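Local coordinates for hemin ABC transporter, periplasmic hemin-binding protein HutB (Vibrio cholerae, PDB 5KHL) that binds heme in the periplasm, probably handing it to the inner-membrane ABC transporter for hemin uptake, at residues Q108-Q116 with A127-Q135. Sequence-based numbering, arbitrary orientation.
Sequences QGLLTRIDQ and AQKLKENVQ
L110 meets V134 tip to tip, its CD2 methyl 3.8 Å from CG1 of V134. One residue on, L111 lies alongside V134, pointing the other way, while Q135 comes in across L111 and lays OE1 against the leucine methyls. I114 is the knob of the interface, seated in a hole formed by A127, L130, K131 and V134. Both of its branches touch K131 and L130: CG2 of I114 lies closest to CG of K131, at 3.6 Å, and CD1 of I114 alone goes on to V134 CG2, at 3.9 Å. CB of K131 rests against L111 CD2; beyond CG the lysine chain bends at chi3 (-70°), which carries NZ to the carboxylate of D115. K131 NZ forms a salt bridge with D115 OD2 at 3.0 Å, approaching from the syn side and 21° out of the carboxylate plane; a weak second bond goes to OD1. This charged pair borders the apolar seam. The segments form an antiparallel pair (164°), axes 10.0 Å apart, on successive helices joined by a short connection: 107-120, which follows edge strand 97-100 of the parallel sheet, and 125-143, which leads toward the mixed-sheet lobe, consistent with the family's long interdomain helix. Helix 24-32 touches I114 and L130, and V134 also packs against L256 and L259 of helix 256-269.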
loop_
_atom_site.group_PDB
_atom_site.type_symbol
_atom_site.label_atom_id
_atom_site.label_comp_id
_atom_site.label_asym_id
_atom_site.label_seq_id
_atom_site.Cartn_x
_atom_site.Cartn_y
_atom_site.Cartn_z
ATOM N N GLN A 108 11.550 -3.006 -6.082
ATOM C CA GLN A 108 12.873 -2.746 -5.505
ATOM C C GLN A 108 12.733 -1.785 -4.328
ATOM O O GLN A 108 13.547 -1.803 -3.403
ATOM C CB GLN A 108 13.865 -2.206 -6.546
ATOM C CG GLN A 108 13.407 -1.009 -7.354
ATOM C CD GLN A 108 12.604 -1.378 -8.606
ATOM O OE1 GLN A 108 11.843 -2.364 -8.633
ATOM N NE2 GLN A 108 12.762 -0.570 -9.652
ATOM N N GLY A 109 11.683 -0.964 -4.367
ATOM C CA GLY A 109 11.396 -0.064 -3.277
ATOM C C GLY A 109 11.174 -0.886 -2.017
ATOM O O GLY A 109 11.713 -0.559 -0.967
ATOM N N LEU A 110 10.406 -1.970 -2.136
ATOM C CA LEU A 110 10.182 -2.893 -1.029
ATOM C C LEU A 110 11.479 -3.523 -0.516
ATOM O O LEU A 110 11.703 -3.580 0.688
ATOM C CB LEU A 110 9.190 -3.983 -1.452
ATOM C CG LEU A 110 8.942 -5.137 -0.479
ATOM C CD1 LEU A 110 8.638 -4.611 0.934
ATOM C CD2 LEU A 110 7.792 -6.017 -0.971
ATOM N N LEU A 111 12.324 -3.993 -1.425
ATOM C CA LEU A 111 13.575 -4.619 -1.025
ATOM C C LEU A 111 14.472 -3.607 -0.317
ATOM O O LEU A 111 15.128 -3.936 0.664
ATOM C CB LEU A 111 14.310 -5.222 -2.234
ATOM C CG LEU A 111 13.628 -6.336 -3.028
ATOM C CD1 LEU A 111 14.425 -6.634 -4.284
ATOM C CD2 LEU A 111 13.455 -7.595 -2.212
ATOM N N THR A 112 14.493 -2.376 -0.816
ATOM C CA THR A 112 15.236 -1.280 -0.184
ATOM C C THR A 112 14.671 -0.924 1.209
ATOM O O THR A 112 15.423 -0.687 2.172
ATOM C CB THR A 112 15.207 -0.011 -1.091
ATOM O OG1 THR A 112 15.782 -0.315 -2.368
ATOM C CG2 THR A 112 15.968 1.136 -0.464
ATOM N N ARG A 113 13.346 -0.886 1.301
ATOM C CA ARG A 113 12.663 -0.610 2.558
ATOM C C ARG A 113 13.026 -1.649 3.615
ATOM O O ARG A 113 13.274 -1.311 4.776
ATOM C CB ARG A 113 11.143 -0.563 2.334
ATOM C CG ARG A 113 10.372 0.295 3.352
ATOM C CD ARG A 113 9.114 0.940 2.725
ATOM N NE ARG A 113 8.254 -0.068 2.147
ATOM C CZ ARG A 113 7.981 -0.191 0.858
ATOM N NH1 ARG A 113 8.468 0.663 -0.031
ATOM N NH2 ARG A 113 7.200 -1.176 0.470
ATOM N N ILE A 114 13.081 -2.912 3.205
ATOM C CA ILE A 114 13.444 -3.999 4.118
ATOM C C ILE A 114 14.853 -3.781 4.638
ATOM O O ILE A 114 15.118 -3.961 5.832
ATOM C CB ILE A 114 13.332 -5.395 3.440
ATOM C CG1 ILE A 114 11.878 -5.713 3.088
ATOM C CG2 ILE A 114 13.875 -6.509 4.349
ATOM C CD1 ILE A 114 11.704 -7.010 2.341
ATOM N N ASP A 115 15.754 -3.363 3.750
ATOM C CA ASP A 115 17.134 -3.077 4.154
ATOM C C ASP A 115 17.187 -1.913 5.133
ATOM O O ASP A 115 17.893 -1.979 6.138
ATOM C CB ASP A 115 18.025 -2.753 2.942
ATOM C CG ASP A 115 18.477 -3.973 2.193
ATOM O OD1 ASP A 115 18.823 -3.798 1.013
ATOM O OD2 ASP A 115 18.496 -5.086 2.761
ATOM N N GLN A 116 16.444 -0.850 4.817
ATOM C CA GLN A 116 16.469 0.380 5.614
ATOM C C GLN A 116 15.992 0.115 7.031
ATOM O O GLN A 116 16.599 0.581 7.980
ATOM C CB GLN A 116 15.618 1.473 4.966
ATOM C CG GLN A 116 16.305 2.181 3.786
ATOM C CD GLN A 116 15.328 2.979 2.935
ATOM O OE1 GLN A 116 14.191 2.564 2.720
ATOM N NE2 GLN A 116 15.770 4.132 2.454
ATOM N N ALA A 127 16.961 -10.083 7.153
ATOM C CA ALA A 127 16.693 -9.325 5.938
ATOM C C ALA A 127 16.691 -10.243 4.744
ATOM O O ALA A 127 15.717 -10.286 3.988
ATOM C CB ALA A 127 17.711 -8.217 5.745
ATOM N N GLN A 128 17.781 -10.991 4.590
ATOM C CA GLN A 128 17.945 -11.858 3.436
ATOM C C GLN A 128 16.800 -12.837 3.351
ATOM O O GLN A 128 16.153 -12.931 2.315
ATOM C CB GLN A 128 19.293 -12.588 3.479
ATOM C CG GLN A 128 20.378 -11.918 2.622
ATOM C CD GLN A 128 20.435 -10.392 2.804
ATOM O OE1 GLN A 128 20.485 -9.634 1.827
ATOM N NE2 GLN A 128 20.437 -9.940 4.057
ATOM N N LYS A 129 16.511 -13.533 4.441
ATOM C CA LYS A 129 15.430 -14.506 4.399
ATOM C C LYS A 129 14.081 -13.873 4.055
ATOM O O LYS A 129 13.274 -14.490 3.370
ATOM C CB LYS A 129 15.349 -15.272 5.719
ATOM C CG LYS A 129 16.006 -16.652 5.634
ATOM C CD LYS A 129 15.434 -17.447 4.449
ATOM C CE LYS A 129 16.036 -18.844 4.346
ATOM N NZ LYS A 129 15.175 -19.711 3.479
ATOM N N LEU A 130 13.853 -12.637 4.496
ATOM C CA LEU A 130 12.597 -11.943 4.186
ATOM C C LEU A 130 12.602 -11.382 2.758
ATOM O O LEU A 130 11.601 -11.452 2.048
ATOM C CB LEU A 130 12.323 -10.826 5.203
ATOM C CG LEU A 130 11.056 -10.005 4.899
ATOM C CD1 LEU A 130 9.806 -10.840 5.049
ATOM C CD2 LEU A 130 10.960 -8.769 5.759
ATOM N N LYS A 131 13.729 -10.826 2.332
ATOM C CA LYS A 131 13.825 -10.352 0.960
ATOM C C LYS A 131 13.706 -11.543 0.030
ATOM O O LYS A 131 13.120 -11.449 -1.046
ATOM C CB LYS A 131 15.129 -9.598 0.720
ATOM C CG LYS A 131 15.313 -8.381 1.615
ATOM C CD LYS A 131 16.211 -7.337 0.968
ATOM C CE LYS A 131 17.638 -7.792 0.907
ATOM N NZ LYS A 131 18.456 -6.735 0.298
ATOM N N GLU A 132 14.231 -12.675 0.479
ATOM C CA GLU A 132 14.133 -13.907 -0.282
ATOM C C GLU A 132 12.699 -14.367 -0.433
ATOM O O GLU A 132 12.297 -14.750 -1.526
ATOM C CB GLU A 132 14.954 -15.022 0.365
ATOM C CG GLU A 132 16.426 -14.951 0.044
ATOM C CD GLU A 132 17.218 -15.956 0.848
ATOM O OE1 GLU A 132 16.611 -16.973 1.255
ATOM O OE2 GLU A 132 18.431 -15.728 1.082
ATOM N N ASN A 133 11.927 -14.353 0.648
ATOM C CA ASN A 133 10.530 -14.722 0.515
ATOM C C ASN A 133 9.836 -13.752 -0.418
ATOM O O ASN A 133 9.040 -14.157 -1.272
ATOM C CB ASN A 133 9.806 -14.751 1.856
ATOM C CG ASN A 133 8.354 -15.221 1.721
ATOM O OD1 ASN A 133 7.432 -14.620 2.282
ATOM N ND2 ASN A 133 8.151 -16.303 0.965
ATOM N N VAL A 134 10.172 -12.473 -0.269
ATOM C CA VAL A 134 9.565 -11.443 -1.094
ATOM C C VAL A 134 9.793 -11.710 -2.574
ATOM O O VAL A 134 8.856 -11.606 -3.387
ATOM C CB VAL A 134 10.100 -10.046 -0.744
ATOM C CG1 VAL A 134 9.879 -9.090 -1.897
ATOM C CG2 VAL A 134 9.421 -9.524 0.514
ATOM N N GLN A 135 11.022 -12.081 -2.918
ATOM C CA GLN A 135 11.347 -12.373 -4.311
ATOM C C GLN A 135 10.677 -13.667 -4.779
ATOM O O GLN A 135 10.088 -13.698 -5.855
ATOM C CB GLN A 135 12.865 -12.448 -4.519
ATOM C CG GLN A 135 13.291 -11.888 -5.866
ATOM C CD GLN A 135 13.162 -10.365 -5.943
ATOM O OE1 GLN A 135 13.844 -9.645 -5.221
ATOM N NE2 GLN A 135 12.295 -9.876 -6.826
#